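Local coordinates for protein beta-lactamase Rm3 (Uncultured bacterium, PDB 5IQK) that hydrolyses the beta-lactam ring of antibiotics as a subclass B3 metallo-beta-lactamase, a zinc-dependent enzyme that probably confers antibiotic resistance, at residues F20-Y25 and W164-G169; S52-I57 and L86-R91; A95-S100 and K129-A134; R171-V176 and C216-S221; D203-F208 and L260-L265. All coordinates share one frame; numbering follows the deposited sequence.

Contact 1: residues F20-Y25 and W164-G169; sequences FGNTYY and WQSCDG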
# COMPACT_ATOMS: atom_id res chain seq x y z
N PHE A 20 15.29 -3.79 4.53
CA PHE A 20 16.07 -5.02 4.54
C PHE A 20 16.51 -5.34 3.12
O PHE A 20 15.70 -5.35 2.20
CB PHE A 20 15.26 -6.17 5.12
CG PHE A 20 16.06 -7.43 5.29
CD1 PHE A 20 15.98 -8.46 4.36
CD2 PHE A 20 16.91 -7.57 6.37
CE1 PHE A 20 16.73 -9.61 4.52
CE2 PHE A 20 17.67 -8.72 6.53
CZ PHE A 20 17.58 -9.74 5.60
N GLY A 21 17.81 -5.59 2.95
CA GLY A 21 18.36 -5.95 1.66
C GLY A 21 18.07 -4.94 0.57
O GLY A 21 18.43 -3.77 0.68
N ASN A 22 17.38 -5.38 -0.47
CA ASN A 22 17.09 -4.52 -1.60
C ASN A 22 15.74 -3.81 -1.48
O ASN A 22 15.24 -3.28 -2.46
CB ASN A 22 17.13 -5.33 -2.91
CG ASN A 22 16.12 -6.48 -2.92
OD1 ASN A 22 15.87 -7.11 -1.89
ND2 ASN A 22 15.52 -6.73 -4.08
N THR A 23 15.17 -3.82 -0.27
CA THR A 23 13.87 -3.16 -0.03
C THR A 23 14.05 -1.85 0.74
O THR A 23 14.61 -1.85 1.83
CB THR A 23 12.92 -4.08 0.77
OG1 THR A 23 12.68 -5.30 0.04
CG2 THR A 23 11.57 -3.37 1.04
N TYR A 24 13.56 -0.75 0.17
CA TYR A 24 13.74 0.57 0.78
C TYR A 24 12.40 1.28 0.98
O TYR A 24 11.49 1.10 0.17
CB TYR A 24 14.61 1.47 -0.08
CG TYR A 24 15.98 0.92 -0.35
CD1 TYR A 24 17.08 1.38 0.36
CD2 TYR A 24 16.18 -0.06 -1.31
CE1 TYR A 24 18.35 0.89 0.11
CE2 TYR A 24 17.45 -0.56 -1.56
CZ TYR A 24 18.52 -0.08 -0.84
OH TYR A 24 19.79 -0.57 -1.07
N TYR A 25 12.32 2.14 2.00
CA TYR A 25 11.17 3.03 2.18
C TYR A 25 11.41 4.39 1.50
O TYR A 25 12.43 5.03 1.75
CB TYR A 25 10.89 3.24 3.66
CG TYR A 25 9.57 3.96 3.94
CD1 TYR A 25 8.38 3.26 3.97
CD2 TYR A 25 9.54 5.33 4.15
CE1 TYR A 25 7.17 3.90 4.23
CE2 TYR A 25 8.32 6.00 4.42
CZ TYR A 25 7.15 5.27 4.44
OH TYR A 25 5.96 5.91 4.69
N TRP A 164 7.05 -10.56 -1.29
CA TRP A 164 8.27 -10.89 -2.01
C TRP A 164 9.33 -11.24 -0.98
O TRP A 164 9.12 -11.06 0.21
CB TRP A 164 8.72 -9.72 -2.89
CG TRP A 164 9.14 -8.49 -2.12
CD1 TRP A 164 10.41 -8.09 -1.84
CD2 TRP A 164 8.27 -7.51 -1.51
NE1 TRP A 164 10.40 -6.93 -1.12
CE2 TRP A 164 9.10 -6.55 -0.90
CE3 TRP A 164 6.89 -7.36 -1.44
CZ2 TRP A 164 8.60 -5.46 -0.22
CZ3 TRP A 164 6.38 -6.26 -0.76
CH2 TRP A 164 7.23 -5.33 -0.16
N GLN A 165 10.49 -11.69 -1.46
CA GLN A 165 11.62 -11.96 -0.56
C GLN A 165 12.75 -10.98 -0.83
O GLN A 165 12.98 -10.58 -1.96
CB GLN A 165 12.15 -13.39 -0.73
CG GLN A 165 11.12 -14.47 -0.54
CD GLN A 165 11.75 -15.82 -0.23
OE1 GLN A 165 12.92 -16.07 -0.56
NE2 GLN A 165 10.98 -16.70 0.40
N SER A 166 13.43 -10.59 0.24
CA SER A 166 14.63 -9.77 0.13
C SER A 166 15.73 -10.45 0.92
O SER A 166 15.47 -10.99 2.00
CB SER A 166 14.40 -8.35 0.64
OG SER A 166 13.75 -7.57 -0.34
N CYS A 167 16.94 -10.43 0.37
CA CYS A 167 18.08 -11.11 0.97
C CYS A 167 19.21 -10.15 1.29
O CYS A 167 19.44 -9.19 0.56
CB CYS A 167 18.58 -12.22 0.04
SG CYS A 167 17.35 -13.50 -0.35
N ASP A 168 19.92 -10.43 2.36
CA ASP A 168 21.11 -9.66 2.74
C ASP A 168 22.20 -10.71 2.77
O ASP A 168 22.75 -11.01 3.79
CB ASP A 168 20.98 -8.92 4.05
CG ASP A 168 21.35 -7.41 3.92
OD1 ASP A 168 22.50 -7.11 3.50
OD2 ASP A 168 20.47 -6.53 4.21
N GLY A 169 22.46 -11.26 1.60
CA GLY A 169 23.44 -12.30 1.35
C GLY A 169 22.81 -13.67 1.44
O GLY A 169 21.95 -14.00 0.63
O HOH W 1 17.36 -9.95 -2.11
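Phe20 lays the edge of its ring against the backbone of Ser166, with CE1 3.1 Å from Ser166 O and that oxygen close to the ring plane. With CG anti to the backbone N (chi1 -174°), the ring also brings CZ to 3.8 Å from Asp168 CB, while the Asp168 carboxylate, its plane 76° from that of the ring, sets OD2 over one face near the rim. The same OD2 accepts a weak, bent bond from Gly21 N. Gly21 opens the central pair of a type II' turn, Phe20 to Thr23, that joins strands 17-20 and 23-25 of one sheet; strand 160-168 belongs to the other sheet of the alpha-beta/beta-alpha fold, so the hairpin tip here meets the opposite layer. A polar chain then runs between the layers. Trp164 NE1 donates to Thr23 OG1 at 3.0 Å, nearly straight (171°) and in the indole plane. Thr23 OG1 donates a hydrogen bond to Ser166 OG at 2.5 Å, and Ser166 OG donates to Asn22 OD1 at 2.7 Å, approaching from above the amide carbonyl plane. A water accepts from Cys167 N at 2.6 Å and donates to OD1 of Asn22, a residue whose ND2 is bonded to Thr37 O.

Contact 2: residues S52-I57 and L86-R91; sequences SAPKII and LAELQR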
# COMPACT_ATOMS: atom_id res chain seq x y z
N SER A 52 2.41 13.73 -3.58
CA SER A 52 3.44 12.85 -3.05
C SER A 52 4.46 12.45 -4.10
O SER A 52 5.59 12.13 -3.75
CB SER A 52 2.83 11.57 -2.48
OG SER A 52 1.97 11.87 -1.40
N ALA A 53 4.07 12.46 -5.37
CA ALA A 53 4.94 11.97 -6.43
C ALA A 53 6.32 12.66 -6.47
O ALA A 53 7.33 11.96 -6.56
CB ALA A 53 4.24 12.10 -7.79
N PRO A 54 6.37 14.00 -6.37
CA PRO A 54 7.72 14.59 -6.37
C PRO A 54 8.56 14.20 -5.15
O PRO A 54 9.79 14.17 -5.24
CB PRO A 54 7.47 16.10 -6.37
CG PRO A 54 6.04 16.27 -6.74
CD PRO A 54 5.32 15.03 -6.39
N LYS A 55 7.90 13.94 -4.03
CA LYS A 55 8.60 13.56 -2.82
C LYS A 55 9.15 12.16 -2.94
O LYS A 55 10.29 11.89 -2.56
CB LYS A 55 7.68 13.67 -1.61
CG LYS A 55 7.29 15.10 -1.30
CD LYS A 55 6.69 15.23 0.08
CE LYS A 55 6.26 16.65 0.37
NZ LYS A 55 5.97 16.85 1.83
N ILE A 56 8.34 11.25 -3.49
CA ILE A 56 8.79 9.88 -3.73
C ILE A 56 9.99 9.85 -4.68
O ILE A 56 10.98 9.17 -4.41
CB ILE A 56 7.67 9.01 -4.30
CG1 ILE A 56 6.58 8.82 -3.23
CG2 ILE A 56 8.22 7.67 -4.76
CD1 ILE A 56 5.25 8.19 -3.75
N ILE A 57 9.90 10.60 -5.77
CA ILE A 57 10.98 10.69 -6.75
C ILE A 57 12.25 11.25 -6.12
O ILE A 57 13.34 10.72 -6.34
CB ILE A 57 10.56 11.55 -7.96
CG1 ILE A 57 9.46 10.81 -8.74
CG2 ILE A 57 11.76 11.86 -8.85
CD1 ILE A 57 8.86 11.61 -9.88
N LEU A 86 0.35 8.27 -8.95
CA LEU A 86 0.73 7.24 -9.92
C LEU A 86 0.94 7.74 -11.35
O LEU A 86 1.87 7.30 -12.02
CB LEU A 86 -0.30 6.13 -9.95
CG LEU A 86 -0.34 5.25 -8.71
CD1 LEU A 86 -1.45 4.20 -8.87
CD2 LEU A 86 1.02 4.60 -8.52
N ALA A 87 0.09 8.65 -11.83
CA ALA A 87 0.25 9.17 -13.19
C ALA A 87 1.63 9.81 -13.40
O ALA A 87 2.27 9.62 -14.45
CB ALA A 87 -0.84 10.17 -13.51
N GLU A 88 2.08 10.58 -12.41
CA GLU A 88 3.38 11.26 -12.53
C GLU A 88 4.53 10.27 -12.46
O GLU A 88 5.50 10.38 -13.21
CB GLU A 88 3.53 12.32 -11.43
CG GLU A 88 4.88 13.04 -11.46
CD GLU A 88 4.90 14.33 -10.64
OE1 GLU A 88 3.88 14.64 -9.99
OE2 GLU A 88 5.94 15.02 -10.64
N LEU A 89 4.44 9.30 -11.55
CA LEU A 89 5.48 8.29 -11.42
C LEU A 89 5.59 7.48 -12.71
O LEU A 89 6.70 7.18 -13.17
CB LEU A 89 5.20 7.38 -10.23
CG LEU A 89 5.30 8.09 -8.88
CD1 LEU A 89 4.78 7.21 -7.76
CD2 LEU A 89 6.75 8.53 -8.61
N GLN A 90 4.45 7.16 -13.30
CA GLN A 90 4.45 6.46 -14.58
C GLN A 90 5.10 7.28 -15.69
O GLN A 90 5.93 6.77 -16.43
CB GLN A 90 3.03 6.08 -15.00
CG GLN A 90 2.90 5.56 -16.42
CD GLN A 90 1.63 4.77 -16.61
OE1 GLN A 90 0.58 5.33 -16.95
NE2 GLN A 90 1.71 3.46 -16.40
N ARG A 91 4.74 8.56 -15.78
CA ARG A 91 5.32 9.42 -16.80
C ARG A 91 6.84 9.52 -16.67
O ARG A 91 7.55 9.53 -17.67
CB ARG A 91 4.71 10.81 -16.75
CG ARG A 91 3.38 10.94 -17.46
CD ARG A 91 3.03 12.40 -17.70
NE ARG A 91 3.10 13.19 -16.46
CZ ARG A 91 2.10 13.31 -15.60
NH1 ARG A 91 0.95 12.69 -15.82
NH2 ARG A 91 2.25 14.05 -14.50
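Leu89 and Glu88 face the helix 53-57 from adjacent positions on helix 86-91, and the directions in which they run decide what each one touches. Leu89 has CG anti to the carbonyl carbon (chi1 -67°), and its two methyls divide the work. CD2 meets Ile57, whose chain slides past that of Leu89 in the opposite direction, so that the contact falls on the side of the chain, CG1 at 3.5 Å from Leu89 CD2, with the Ile57 CD1 methyl slightly farther off. CD1 instead meets the tip of Ile56, which crosses Leu89 at about a right angle; Ile56 CD1 and Leu89 CD1 stand 4.2 Å apart, a looser touch. Glu88 takes another path: CG is anti to the backbone N (chi1 178°) and the chain stays extended, so its length is drawn along the Ala53 methyl. Ala53 CB lies 3.7 Å from Glu88 CB and 3.4 Å from Glu88 OE1. The carboxylate ends across the Pro54 ring, OE1 being 3.9 Å from Pro54 CD. These are van der Waals contacts, made by the aliphatic chain and by the carboxylate oxygens alike. The small Ala53 sits at the closest backbone approach, its CA 6.2 Å from Leu89 CA, and the segment axes pass 9.5 Å apart at -43°. Beneath the pair lies the sheet: Ile56 and Leu89 both rest on Leu44 of strand 42-45, and Leu89 also reaches Ile73 of strand 70-74, so the two helices pack side by side on one sheet.

Contact 3: residues A95-S100 and K129-A134; sequences ALVAAS and KDMRLA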
# COMPACT_ATOMS: atom_id res chain seq x y z
N ALA A 95 7.05 3.23 -16.68
CA ALA A 95 6.74 1.89 -16.18
C ALA A 95 5.25 1.59 -16.27
O ALA A 95 4.42 2.49 -16.18
CB ALA A 95 7.20 1.75 -14.72
N LEU A 96 4.92 0.32 -16.44
CA LEU A 96 3.53 -0.11 -16.32
C LEU A 96 3.09 -0.12 -14.87
O LEU A 96 3.92 -0.32 -13.98
CB LEU A 96 3.32 -1.49 -16.93
CG LEU A 96 3.42 -1.51 -18.45
CD1 LEU A 96 3.64 -2.93 -18.95
CD2 LEU A 96 2.16 -0.90 -19.04
N VAL A 97 1.80 0.08 -14.64
CA VAL A 97 1.23 0.03 -13.30
C VAL A 97 0.36 -1.22 -13.15
O VAL A 97 -0.51 -1.48 -13.98
CB VAL A 97 0.39 1.29 -12.98
CG1 VAL A 97 -0.38 1.09 -11.70
CG2 VAL A 97 1.28 2.52 -12.88
N ALA A 98 0.58 -2.00 -12.10
CA ALA A 98 -0.25 -3.17 -11.85
C ALA A 98 -1.22 -2.91 -10.70
O ALA A 98 -0.82 -2.41 -9.64
CB ALA A 98 0.61 -4.39 -11.55
N ALA A 99 -2.48 -3.24 -10.92
CA ALA A 99 -3.52 -3.02 -9.93
C ALA A 99 -4.60 -4.07 -10.10
O ALA A 99 -4.69 -4.68 -11.17
CB ALA A 99 -4.11 -1.63 -10.06
N SER A 100 -5.43 -4.25 -9.08
CA SER A 100 -6.54 -5.20 -9.18
C SER A 100 -7.53 -4.75 -10.25
O SER A 100 -7.57 -3.57 -10.60
CB SER A 100 -7.25 -5.35 -7.83
OG SER A 100 -7.95 -4.15 -7.51
N LYS A 129 -2.74 6.00 -17.25
CA LYS A 129 -2.91 5.71 -18.67
C LYS A 129 -2.76 4.22 -19.00
O LYS A 129 -3.61 3.64 -19.67
CB LYS A 129 -1.90 6.57 -19.45
CG LYS A 129 -2.20 6.80 -20.93
CD LYS A 129 -1.03 7.52 -21.60
CE LYS A 129 -1.43 8.11 -22.95
NZ LYS A 129 -0.26 8.56 -23.77
N ASP A 130 -1.67 3.61 -18.54
CA ASP A 130 -1.32 2.25 -18.96
C ASP A 130 -1.19 1.29 -17.79
O ASP A 130 -0.42 1.54 -16.86
CB ASP A 130 -0.03 2.27 -19.77
CG ASP A 130 -0.14 3.13 -21.01
OD1 ASP A 130 -1.07 2.88 -21.81
OD2 ASP A 130 0.68 4.05 -21.19
N MET A 131 -1.95 0.20 -17.83
CA MET A 131 -2.04 -0.69 -16.67
C MET A 131 -2.04 -2.18 -16.98
O MET A 131 -2.39 -2.60 -18.08
CB MET A 131 -3.30 -0.36 -15.88
CG MET A 131 -3.22 0.97 -15.16
SD MET A 131 -4.67 1.19 -14.15
CE MET A 131 -5.90 1.56 -15.39
N ARG A 132 -1.65 -2.98 -16.00
CA ARG A 132 -1.76 -4.43 -16.08
C ARG A 132 -2.59 -4.94 -14.91
O ARG A 132 -2.40 -4.50 -13.79
CB ARG A 132 -0.38 -5.10 -16.08
CG ARG A 132 0.49 -4.71 -17.26
CD ARG A 132 -0.23 -5.03 -18.56
NE ARG A 132 0.50 -4.57 -19.74
CZ ARG A 132 1.43 -5.29 -20.37
NH1 ARG A 132 1.75 -6.50 -19.92
NH2 ARG A 132 2.04 -4.80 -21.44
N LEU A 133 -3.52 -5.85 -15.17
CA LEU A 133 -4.37 -6.30 -14.08
C LEU A 133 -3.65 -7.33 -13.21
O LEU A 133 -3.04 -8.28 -13.72
CB LEU A 133 -5.67 -6.88 -14.64
CG LEU A 133 -6.50 -5.86 -15.41
CD1 LEU A 133 -7.80 -6.48 -15.90
CD2 LEU A 133 -6.78 -4.65 -14.54
N ALA A 134 -3.73 -7.13 -11.90
CA ALA A 134 -3.14 -8.04 -10.92
C ALA A 134 -4.25 -8.79 -10.18
O ALA A 134 -4.99 -8.21 -9.40
CB ALA A 134 -2.28 -7.28 -9.93
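The guanidinium of Arg132 carries the Leu96 CD1 methyl over one face, 3.3 Å above the plane and displaced toward the rim, with CD1 3.5 Å from both Arg132 CZ and Arg132 NH2. A bend at chi2 (-56°) brings the arginine across Leu96, the two chains crossing obliquely. The other Leu96 methyl, CD2, leans on Asp130 CB at 3.9 Å. Between the backbones a parallel ladder pairs Val97 with Met131, Ala98 with Arg132 and Ala99 with Leu133. Arg132 N donates to Val97 O at 2.8 Å in the carbonyl plane, and Ala99 N to Arg132 O at 3.1 Å, nearly along the C=O axis. Ala134 N reaches Ala99 O at 2.7 Å, but from well above the carbonyl plane; the weak Val97 N to Asp130 O bond lies at the other end. Val97 and Met131 turn their side chains to the face covered by helix 101-109, where both touch Leu107. Ser100 OG caps that helix through Ala103 N and also bonds to Gly158 O. Strand 96-99, helix 101-109 and edge strand 131-133 thus form a beta-alpha-beta crossover of the metallo-beta-lactamase fold.

Contact 4: residues R171-V176 and C216-S221; sequences RCLNMV and CDVLIS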
# COMPACT_ATOMS: atom_id res chain seq x y z
N ARG A 171 20.94 -14.77 4.05
CA ARG A 171 19.67 -14.77 4.78
C ARG A 171 18.57 -14.07 3.97
O ARG A 171 18.72 -12.92 3.56
CB ARG A 171 19.86 -14.10 6.14
CG ARG A 171 18.60 -13.93 6.98
CD ARG A 171 18.89 -13.01 8.16
NE ARG A 171 17.74 -12.87 9.06
CZ ARG A 171 17.57 -11.84 9.88
NH1 ARG A 171 18.46 -10.86 9.92
NH2 ARG A 171 16.49 -11.78 10.66
N CYS A 172 17.47 -14.79 3.75
CA CYS A 172 16.29 -14.24 3.09
C CYS A 172 15.17 -13.97 4.07
O CYS A 172 14.95 -14.75 5.00
CB CYS A 172 15.80 -15.18 1.99
SG CYS A 172 16.97 -15.28 0.57
N LEU A 173 14.46 -12.87 3.88
CA LEU A 173 13.30 -12.61 4.72
C LEU A 173 12.06 -12.44 3.85
O LEU A 173 12.16 -12.01 2.70
CB LEU A 173 13.52 -11.38 5.59
CG LEU A 173 14.57 -11.53 6.69
CD1 LEU A 173 14.64 -10.27 7.51
CD2 LEU A 173 14.27 -12.74 7.56
N ASN A 174 10.90 -12.78 4.40
CA ASN A 174 9.63 -12.57 3.72
C ASN A 174 9.11 -11.16 3.97
O ASN A 174 8.87 -10.76 5.11
CB ASN A 174 8.61 -13.61 4.17
CG ASN A 174 9.06 -15.02 3.87
OD1 ASN A 174 9.47 -15.32 2.76
ND2 ASN A 174 9.00 -15.89 4.88
N MET A 175 8.94 -10.41 2.88
CA MET A 175 8.48 -9.03 2.96
C MET A 175 7.00 -8.98 2.64
O MET A 175 6.51 -9.71 1.78
CB MET A 175 9.24 -8.14 1.99
CG MET A 175 10.74 -8.43 1.93
SD MET A 175 11.60 -8.16 3.49
CE MET A 175 11.68 -6.37 3.49
N VAL A 176 6.30 -8.10 3.33
CA VAL A 176 4.87 -7.94 3.12
C VAL A 176 4.53 -6.46 3.05
O VAL A 176 4.89 -5.71 3.95
CB VAL A 176 4.04 -8.60 4.24
CG1 VAL A 176 2.54 -8.36 4.01
CG2 VAL A 176 4.32 -10.11 4.32
N CYS A 216 5.60 -13.69 7.10
CA CYS A 216 5.64 -12.26 7.37
C CYS A 216 6.80 -11.83 8.26
O CYS A 216 6.61 -11.60 9.45
CB CYS A 216 4.32 -11.84 8.00
SG CYS A 216 4.06 -10.07 8.23
N ASP A 217 7.99 -11.69 7.69
CA ASP A 217 9.14 -11.22 8.47
C ASP A 217 9.23 -9.70 8.59
O ASP A 217 9.50 -9.18 9.68
CB ASP A 217 10.44 -11.75 7.87
CG ASP A 217 10.54 -13.25 7.98
OD1 ASP A 217 10.21 -13.78 9.06
OD2 ASP A 217 10.94 -13.89 6.98
N VAL A 218 9.06 -8.99 7.48
CA VAL A 218 9.05 -7.53 7.50
C VAL A 218 7.77 -6.96 6.90
O VAL A 218 7.48 -7.13 5.71
CB VAL A 218 10.28 -6.92 6.77
CG1 VAL A 218 10.23 -5.40 6.82
CG2 VAL A 218 11.60 -7.44 7.36
N LEU A 219 7.01 -6.26 7.74
CA LEU A 219 5.75 -5.67 7.33
C LEU A 219 5.86 -4.17 7.09
O LEU A 219 6.38 -3.43 7.93
CB LEU A 219 4.67 -5.95 8.38
CG LEU A 219 3.32 -5.25 8.18
CD1 LEU A 219 2.67 -5.77 6.90
CD2 LEU A 219 2.39 -5.44 9.38
N ILE A 220 5.35 -3.73 5.94
CA ILE A 220 5.07 -2.33 5.71
C ILE A 220 3.57 -2.18 5.39
O ILE A 220 3.07 -2.79 4.44
CB ILE A 220 5.89 -1.74 4.55
CG1 ILE A 220 7.39 -1.97 4.76
CG2 ILE A 220 5.59 -0.24 4.41
CD1 ILE A 220 7.91 -3.22 4.06
N SER A 221 2.85 -1.41 6.19
CA SER A 221 1.43 -1.15 5.91
C SER A 221 1.25 0.11 5.06
O SER A 221 2.03 1.05 5.18
CB SER A 221 0.64 -1.02 7.21
OG SER A 221 1.29 -0.12 8.09
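Strands 171-178 and 218-221, joined through helix 200-212 in a beta-alpha-beta unit, run parallel here at the edge of the five-stranded sheet, their short axes 4.8 Å apart and only 9° from parallel. The ladder pairs Met175 with Val218 and Val176 with Leu219. Val176 N donates to Val218 O at 2.8 Å and Ile220 N to Val176 O at the same length, the latter nearly straight (175°); both donors lie nearly along the acceptor's C=O axis. Just before strand 218-221, three bonds grip the backbone of Asn174, two of them on its carbonyl oxygen. That oxygen accepts hydrogen bonds from Val218 N and from Asp217 N, the second on a lone pair but more bent, while Asn174 N donates to Asp217 OD2 at 2.8 Å, almost perfectly straight (178°), through the anti lone pair of that oxygen. Asp217, with CG anti to the carbonyl carbon, thus engages Asn174 by both its backbone N and its carboxylate. The Leu173 side chain crosses that of Asp217 at about a right angle, bringing CD2 to 3.6 Å from Asp217 OD2. On the Met175 face, a chain bent at chi2 and chi3 lies alongside Val218, with Met175 CE 3.6 Å from Val218 CB. On the other face, Val176 CG2 rests 3.9 Å from Cys216 SG, whose disulfide to Cys250 ties the strand entry to helix 249-269. Such a parallel pair with a helical crossover belongs to the second beta layer of the alpha-beta/beta-alpha sandwich.

Contact 5: residues D203-F208 and L260-L265; sequences DLRHSF and LLDSRL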
# COMPACT_ATOMS: atom_id res chain seq x y z
N ASP A 203 -15.62 -9.77 2.32
CA ASP A 203 -14.27 -9.34 1.90
C ASP A 203 -13.32 -9.11 3.08
O ASP A 203 -12.19 -9.63 3.09
CB ASP A 203 -14.35 -8.06 1.08
CG ASP A 203 -14.71 -8.30 -0.36
OD1 ASP A 203 -14.87 -9.48 -0.74
OD2 ASP A 203 -14.84 -7.32 -1.11
N LEU A 204 -13.77 -8.32 4.06
CA LEU A 204 -12.93 -8.04 5.22
C LEU A 204 -12.56 -9.31 5.98
O LEU A 204 -11.39 -9.49 6.33
CB LEU A 204 -13.64 -7.06 6.17
CG LEU A 204 -13.62 -5.56 5.82
CD1 LEU A 204 -14.62 -4.81 6.69
CD2 LEU A 204 -12.23 -4.97 5.99
N ARG A 205 -13.53 -10.19 6.23
CA ARG A 205 -13.24 -11.42 6.95
C ARG A 205 -12.24 -12.30 6.21
O ARG A 205 -11.35 -12.89 6.83
CB ARG A 205 -14.51 -12.24 7.21
CG ARG A 205 -15.62 -11.50 7.94
CD ARG A 205 -15.26 -11.30 9.39
NE ARG A 205 -16.32 -10.63 10.14
CZ ARG A 205 -16.14 -10.04 11.31
NH1 ARG A 205 -14.93 -10.05 11.87
NH2 ARG A 205 -17.16 -9.45 11.93
N HIS A 206 -12.39 -12.42 4.90
CA HIS A 206 -11.50 -13.28 4.13
C HIS A 206 -10.11 -12.63 4.04
O HIS A 206 -9.09 -13.34 4.00
CB HIS A 206 -12.10 -13.58 2.75
CG HIS A 206 -11.33 -14.61 1.97
ND1 HIS A 206 -11.50 -15.97 2.18
CD2 HIS A 206 -10.42 -14.50 0.97
CE1 HIS A 206 -10.70 -16.64 1.36
NE2 HIS A 206 -10.05 -15.77 0.61
N SER A 207 -10.06 -11.31 3.97
CA SER A 207 -8.78 -10.57 3.97
C SER A 207 -8.05 -10.76 5.30
O SER A 207 -6.84 -10.96 5.32
CB SER A 207 -8.99 -9.08 3.69
OG SER A 207 -9.38 -8.89 2.35
N PHE A 208 -8.79 -10.68 6.41
CA PHE A 208 -8.23 -10.99 7.73
C PHE A 208 -7.57 -12.37 7.74
O PHE A 208 -6.47 -12.55 8.26
CB PHE A 208 -9.31 -10.93 8.82
CG PHE A 208 -9.91 -9.55 9.05
CD1 PHE A 208 -9.28 -8.40 8.60
CD2 PHE A 208 -11.10 -9.43 9.75
CE1 PHE A 208 -9.84 -7.15 8.83
CE2 PHE A 208 -11.66 -8.18 9.98
CZ PHE A 208 -11.04 -7.03 9.52
N LEU A 260 -11.11 -2.99 15.34
CA LEU A 260 -11.73 -1.82 14.72
C LEU A 260 -13.06 -2.22 14.08
O LEU A 260 -14.08 -1.54 14.27
CB LEU A 260 -10.78 -1.20 13.69
CG LEU A 260 -11.17 0.07 12.92
CD1 LEU A 260 -9.94 0.80 12.42
CD2 LEU A 260 -12.10 -0.21 11.75
N LEU A 261 -13.07 -3.32 13.32
CA LEU A 261 -14.33 -3.76 12.69
C LEU A 261 -15.43 -4.05 13.71
O LEU A 261 -16.60 -3.70 13.49
CB LEU A 261 -14.10 -4.99 11.80
CG LEU A 261 -15.37 -5.47 11.10
CD1 LEU A 261 -15.97 -4.38 10.22
CD2 LEU A 261 -15.12 -6.73 10.28
N ASP A 262 -15.08 -4.70 14.83
CA ASP A 262 -16.07 -5.00 15.87
C ASP A 262 -16.72 -3.73 16.40
O ASP A 262 -17.94 -3.68 16.60
CB ASP A 262 -15.43 -5.76 17.03
CG ASP A 262 -15.02 -7.17 16.67
OD1 ASP A 262 -15.60 -7.73 15.71
OD2 ASP A 262 -14.13 -7.72 17.34
N SER A 263 -15.91 -2.71 16.62
CA SER A 263 -16.40 -1.42 17.11
C SER A 263 -17.29 -0.76 16.07
O SER A 263 -18.31 -0.16 16.41
CB SER A 263 -15.25 -0.49 17.46
OG SER A 263 -14.56 -0.95 18.60
N ARG A 264 -16.85 -0.82 14.82
CA ARG A 264 -17.57 -0.20 13.72
C ARG A 264 -18.96 -0.82 13.55
O ARG A 264 -19.96 -0.11 13.46
CB ARG A 264 -16.76 -0.32 12.43
CG ARG A 264 -17.50 0.08 11.16
CD ARG A 264 -17.93 1.53 11.19
NE ARG A 264 -18.69 1.88 10.00
CZ ARG A 264 -18.35 2.80 9.12
NH1 ARG A 264 -17.24 3.52 9.30
NH2 ARG A 264 -19.12 3.03 8.06
N LEU A 265 -19.00 -2.15 13.54
CA LEU A 265 -20.28 -2.88 13.44
C LEU A 265 -21.20 -2.59 14.61
O LEU A 265 -22.41 -2.52 14.44
CB LEU A 265 -20.03 -4.38 13.32
CG LEU A 265 -19.33 -4.75 12.02
CD1 LEU A 265 -19.10 -6.26 11.90
CD2 LEU A 265 -20.13 -4.22 10.83
O HOH W 2 -14.20 -8.65 13.86
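Apolar packing between the helices centres on Leu261, whose CG is anti to the backbone N (chi1 -179°) so that its methyls reach helix 203-208. CD1 meets the end of Leu204, Leu204 CD1 to Leu261 CD1 3.8 Å, the two chains crossing obliquely. CD2 lies at the edge of the Phe208 ring, 3.8 Å from Phe208 CE2 and near the ring plane. The same CD2 methyl also makes the main contact with a charged group: it sits over the centre of one face of the Arg205 guanidinium, 3.6 Å from Arg205 CZ. A bend at chi2 (-72°) swings the arginine over toward helix 260-265, where its NH2 meets Leu265 CD1 tip to tip at 3.7 Å. The polar link is carried by a water in the guanidinium plane, which accepts from Arg205 NH1 at 2.5 Å and donates to Asp262 OD1 at 2.5 Å. Directly, Arg205 NH2 and Asp262 OD1 remain 4.4 Å apart, too far for a salt bridge, though the opposite charges would still be expected to attract. Spacing fits this reliance on side-chain ends, for the segment axes pass 12.6 Å from each other at a nearly antiparallel 164°. Helix 200-212 follows strand 171-178 and precedes strand 218-221, and it lies beside the C-terminal helix 249-269, on which Phe208 also touches Val254, Ala257 and Arg258.

Contacts 1 and 4 are neighbours, with centres 8 Å apart: strands 160-168 and 171-178 are adjacent in one sheet, the Cys167–Cys172 disulfide joins them, and Phe20 packs on Leu173. Contacts 2 and 3 form a second group, centres 15 Å apart, in which Gln90 NE2 bonds to both Ala95 O and Asp130 O; both are nested within the chain loop closed by contact 1. Contact 5 crosses contact 4 along the chain and lies about 32 Å from contact 2, centre to centre. Side chains of Ile56, Ser100 and Ile220 each lie about 12 Å from a bound zinc, and Leu204 about 11 Å; the zinc ligands, such as His77, His79 and His155 at one site, come from elsewhere in the chain.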